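Local coordinates for protein putative aldo/keto reductase (Salmonella enterica subsp. enterica serovar Typhimurium, PDB 4R9O) that probably works as an NADP-dependent oxidoreductase of the aldo/keto reductase family, built on a TIM-barrel fold, at residues 186-194 with 249-260. Residues are numbered along the deposited sequence; the frame is centred on the assembly and turned at random.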
loop_
_atom_site.group_PDB
_atom_site.type_symbol
_atom_site.label_atom_id
_atom_site.label_comp_id
_atom_site.label_asym_id
_atom_site.label_seq_id
_atom_site.Cartn_x
_atom_site.Cartn_y
_atom_site.Cartn_z
ATOM N N ILE C 186 -3.076 -11.079 -18.577
ATOM C CA ILE C 186 -1.625 -11.266 -18.636
ATOM C C ILE C 186 -0.983 -10.422 -19.730
ATOM O O ILE C 186 -1.341 -10.540 -20.899
ATOM C CB ILE C 186 -1.226 -12.733 -18.914
ATOM C CG1 ILE C 186 -2.017 -13.706 -18.039
ATOM C CG2 ILE C 186 0.283 -12.905 -18.735
ATOM C CD1 ILE C 186 -1.811 -15.166 -18.384
ATOM N N SER C 187 -0.023 -9.587 -19.348
ATOM C CA SER C 187 0.745 -8.795 -20.300
ATOM C C SER C 187 1.985 -8.261 -19.599
ATOM O O SER C 187 2.072 -8.324 -18.372
ATOM C CB SER C 187 -0.094 -7.646 -20.857
ATOM O OG SER C 187 -0.152 -6.574 -19.939
ATOM N N PRO C 188 2.954 -7.734 -20.364
ATOM C CA PRO C 188 4.081 -7.075 -19.692
ATOM C C PRO C 188 3.606 -5.873 -18.868
ATOM O O PRO C 188 4.269 -5.469 -17.915
ATOM C CB PRO C 188 4.983 -6.629 -20.857
ATOM C CG PRO C 188 4.632 -7.542 -21.989
ATOM C CD PRO C 188 3.165 -7.857 -21.821
ATOM N N VAL C 189 2.445 -5.336 -19.237
ATOM C CA VAL C 189 1.850 -4.163 -18.595
ATOM C C VAL C 189 1.097 -4.535 -17.313
ATOM O O VAL C 189 0.870 -3.698 -16.440
ATOM C CB VAL C 189 0.883 -3.445 -19.579
ATOM C CG1 VAL C 189 0.300 -2.185 -18.974
ATOM C CG2 VAL C 189 1.601 -3.116 -20.868
ATOM N N HIS C 190 0.700 -5.798 -17.206
ATOM C CA HIS C 190 -0.044 -6.270 -16.049
ATOM C C HIS C 190 0.463 -7.646 -15.645
ATOM O O HIS C 190 0.022 -8.654 -16.201
ATOM C CB HIS C 190 -1.550 -6.326 -16.351
ATOM C CG HIS C 190 -2.386 -6.693 -15.162
ATOM N ND1 HIS C 190 -2.700 -5.791 -14.173
ATOM C CD2 HIS C 190 -2.950 -7.870 -14.796
ATOM C CE1 HIS C 190 -3.435 -6.391 -13.249
ATOM N NE2 HIS C 190 -3.602 -7.652 -13.606
ATOM N N GLN C 191 1.383 -7.679 -14.677
ATOM C CA GLN C 191 2.093 -8.906 -14.327
ATOM C C GLN C 191 1.849 -9.536 -12.938
ATOM O O GLN C 191 2.579 -10.469 -12.580
ATOM C CB GLN C 191 3.616 -8.674 -14.454
ATOM C CG GLN C 191 4.123 -8.161 -15.815
ATOM C CD GLN C 191 5.659 -8.076 -15.875
ATOM O OE1 GLN C 191 6.362 -8.912 -15.299
ATOM N NE2 GLN C 191 6.176 -7.053 -16.548
ATOM N N PRO C 192 0.845 -9.069 -12.158
ATOM C CA PRO C 192 0.849 -9.642 -10.804
ATOM C C PRO C 192 0.539 -11.140 -10.760
ATOM O O PRO C 192 0.963 -11.813 -9.828
ATOM C CB PRO C 192 -0.246 -8.844 -10.083
ATOM C CG PRO C 192 -1.177 -8.404 -11.160
ATOM C CD PRO C 192 -0.301 -8.152 -12.354
ATOM N N LEU C 193 -0.168 -11.663 -11.757
ATOM C CA LEU C 193 -0.576 -13.066 -11.695
ATOM C C LEU C 193 0.614 -14.021 -11.886
ATOM O O LEU C 193 0.508 -15.229 -11.637
ATOM C CB LEU C 193 -1.659 -13.347 -12.736
ATOM C CG LEU C 193 -2.941 -12.536 -12.493
ATOM C CD1 LEU C 193 -4.017 -12.939 -13.490
ATOM C CD2 LEU C 193 -3.446 -12.687 -11.050
ATOM N N LEU C 194 1.737 -13.471 -12.331
ATOM C CA LEU C 194 2.949 -14.261 -12.526
ATOM C C LEU C 194 3.463 -14.815 -11.209
ATOM O O LEU C 194 4.047 -15.902 -11.163
ATOM C CB LEU C 194 4.040 -13.420 -13.182
ATOM C CG LEU C 194 4.053 -13.372 -14.716
ATOM C CD1 LEU C 194 2.797 -12.713 -15.267
ATOM C CD2 LEU C 194 5.295 -12.650 -15.189
ATOM N N VAL C 249 5.305 -9.210 -27.920
ATOM C CA VAL C 249 4.453 -9.309 -26.732
ATOM C C VAL C 249 3.742 -10.666 -26.656
ATOM O O VAL C 249 3.723 -11.296 -25.605
ATOM C CB VAL C 249 3.399 -8.189 -26.698
ATOM C CG1 VAL C 249 2.419 -8.403 -25.542
ATOM C CG2 VAL C 249 4.077 -6.826 -26.603
ATOM N N TYR C 250 3.156 -11.122 -27.761
ATOM C CA TYR C 250 2.499 -12.436 -27.764
ATOM C C TYR C 250 3.498 -13.558 -27.437
ATOM O O TYR C 250 3.178 -14.496 -26.700
ATOM C CB TYR C 250 1.817 -12.702 -29.116
ATOM C CG TYR C 250 0.535 -11.908 -29.327
ATOM C CD1 TYR C 250 -0.439 -11.841 -28.335
ATOM C CD2 TYR C 250 0.307 -11.221 -30.513
ATOM C CE1 TYR C 250 -1.615 -11.108 -28.529
ATOM C CE2 TYR C 250 -0.851 -10.486 -30.714
ATOM C CZ TYR C 250 -1.810 -10.432 -29.723
ATOM O OH TYR C 250 -2.957 -9.701 -29.941
ATOM N N ALA C 251 4.704 -13.457 -27.991
ATOM C CA ALA C 251 5.748 -14.450 -27.763
ATOM C C ALA C 251 6.123 -14.469 -26.285
ATOM O O ALA C 251 6.369 -15.525 -25.705
ATOM C CB ALA C 251 6.974 -14.154 -28.636
ATOM N N TRP C 252 6.126 -13.285 -25.678
ATOM C CA TRP C 252 6.444 -13.110 -24.265
ATOM C C TRP C 252 5.441 -13.835 -23.369
ATOM O O TRP C 252 5.811 -14.456 -22.366
ATOM C CB TRP C 252 6.471 -11.615 -23.931
ATOM C CG TRP C 252 6.916 -11.271 -22.537
ATOM C CD1 TRP C 252 8.187 -10.980 -22.135
ATOM C CD2 TRP C 252 6.089 -11.158 -21.368
ATOM N NE1 TRP C 252 8.209 -10.708 -20.788
ATOM C CE2 TRP C 252 6.933 -10.810 -20.292
ATOM C CE3 TRP C 252 4.721 -11.341 -21.123
ATOM C CZ2 TRP C 252 6.455 -10.622 -18.994
ATOM C CZ3 TRP C 252 4.242 -11.153 -19.825
ATOM C CH2 TRP C 252 5.112 -10.803 -18.780
ATOM N N ILE C 253 4.167 -13.728 -23.737
ATOM C CA ILE C 253 3.074 -14.386 -23.030
ATOM C C ILE C 253 3.122 -15.907 -23.214
ATOM O O ILE C 253 2.959 -16.670 -22.258
ATOM C CB ILE C 253 1.713 -13.846 -23.526
ATOM C CG1 ILE C 253 1.508 -12.404 -23.054
ATOM C CG2 ILE C 253 0.563 -14.734 -23.067
ATOM C CD1 ILE C 253 0.262 -11.759 -23.627
ATOM N N LEU C 254 3.347 -16.342 -24.452
ATOM C CA LEU C 254 3.443 -17.767 -24.765
ATOM C C LEU C 254 4.574 -18.467 -24.014
ATOM O O LEU C 254 4.520 -19.675 -23.791
ATOM C CB LEU C 254 3.661 -17.978 -26.270
ATOM C CG LEU C 254 2.530 -17.638 -27.242
ATOM C CD1 LEU C 254 2.983 -17.956 -28.664
ATOM C CD2 LEU C 254 1.258 -18.401 -26.895
ATOM N N ARG C 255 5.608 -17.705 -23.664
ATOM C CA ARG C 255 6.795 -18.247 -22.998
ATOM C C ARG C 255 6.487 -18.701 -21.563
ATOM O O ARG C 255 7.212 -19.517 -20.994
ATOM C CB ARG C 255 7.919 -17.198 -23.009
ATOM C CG ARG C 255 9.249 -17.631 -22.376
ATOM C CD ARG C 255 9.792 -18.895 -23.021
ATOM N NE ARG C 255 11.018 -19.365 -22.372
ATOM C CZ ARG C 255 11.040 -20.111 -21.270
ATOM N NH1 ARG C 255 12.202 -20.507 -20.762
ATOM N NH2 ARG C 255 9.902 -20.464 -20.674
ATOM N N LEU C 256 5.404 -18.182 -20.986
ATOM C CA LEU C 256 5.018 -18.541 -19.621
ATOM C C LEU C 256 4.748 -20.036 -19.488
ATOM O O LEU C 256 4.110 -20.634 -20.350
ATOM C CB LEU C 256 3.783 -17.754 -19.184
ATOM C CG LEU C 256 3.964 -16.234 -19.050
ATOM C CD1 LEU C 256 2.658 -15.565 -18.623
ATOM C CD2 LEU C 256 5.070 -15.920 -18.057
ATOM N N PRO C 257 5.223 -20.649 -18.390
ATOM C CA PRO C 257 5.067 -22.098 -18.199
ATOM C C PRO C 257 3.629 -22.552 -17.865
ATOM O O PRO C 257 3.380 -23.756 -17.849
ATOM C CB PRO C 257 6.027 -22.401 -17.046
ATOM C CG PRO C 257 6.131 -21.117 -16.302
ATOM C CD PRO C 257 6.023 -20.026 -17.319
ATOM N N SER C 258 2.700 -21.631 -17.622
ATOM C CA SER C 258 1.280 -22.011 -17.591
ATOM C C SER C 258 0.743 -22.251 -19.012
ATOM O O SER C 258 -0.351 -22.797 -19.195
ATOM C CB SER C 258 0.437 -20.947 -16.882
ATOM O OG SER C 258 0.733 -19.644 -17.353
ATOM N N GLN C 259 1.530 -21.854 -20.007
ATOM C CA GLN C 259 1.193 -22.051 -21.428
ATOM C C GLN C 259 -0.159 -21.439 -21.818
ATOM O O GLN C 259 -1.053 -22.142 -22.266
ATOM C CB GLN C 259 1.214 -23.544 -21.770
ATOM C CG GLN C 259 2.516 -24.235 -21.365
ATOM C CD GLN C 259 2.561 -25.699 -21.775
ATOM O OE1 GLN C 259 2.664 -26.016 -22.960
ATOM N NE2 GLN C 259 2.479 -26.597 -20.797
ATOM N N PRO C 260 -0.292 -20.112 -21.670
ATOM C CA PRO C 260 -1.550 -19.407 -21.948
ATOM C C PRO C 260 -1.968 -19.453 -23.422
ATOM O O PRO C 260 -1.119 -19.601 -24.311
ATOM C CB PRO C 260 -1.243 -17.957 -21.537
ATOM C CG PRO C 260 0.015 -18.030 -20.711
ATOM C CD PRO C 260 0.774 -19.175 -21.283
#
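Pro188 lies over the indole of Trp252 where, in this TIM barrel, the loop leaving strand 182-185 packs on helix 245-254 and the turn that follows it. That turn leads into barrel strand 261-264, so the contact joins the loop after one barrel strand to the helix and turn leading into another; all of it is buried and, between the two segments, held by packing alone. The CH-pi contact places Pro188 CG 4.1 Å from the centroid of the six-membered ring, 18° off the normal and offset toward the rim. The side chain of Trp252 extends away from its own backbone N (chi1 -174°), which brings CZ3 to 3.7 Å from Ser187 C. Trp288 of helix 285-296 stacks on the same indole. The Gln191 side chain crosses the indole at about a right angle beside CH2 and CZ2, with Gln191 CD 4.0 Å from Trp252 CH2. Within the loop Gln191 NE2 donates a nearly straight bond to Pro188 O (2.8 Å, 169°), which helps set the rotation of the amide; a weak bond runs to Arg292 O.

Aliphatic contacts flank the indole. Pro188 CD meets Val249 CG1 at one end; Leu194 CD2 comes to Trp252 CH2 from the opposite direction, 4.0 Å away and oblique to the ring. Further along, Ile186 and Leu256 reach toward each other tip to tip, CG2 to CD1 at 3.6 Å, while the Ile186 side chain crosses that of Pro260 at about a right angle, CD1 to CG 4.1 Å, just after the type I turn Leu256-Gln259. Leu194 and Leu256 also touch Pro135 and Leu136 of a second subunit, respectively. Ile253 packs on Cys214, a probable NADP-binding residue, and brings its CD1 to 3.4 Å from Ile186 O, a buried carbonyl oxygen without a hydrogen-bond partner.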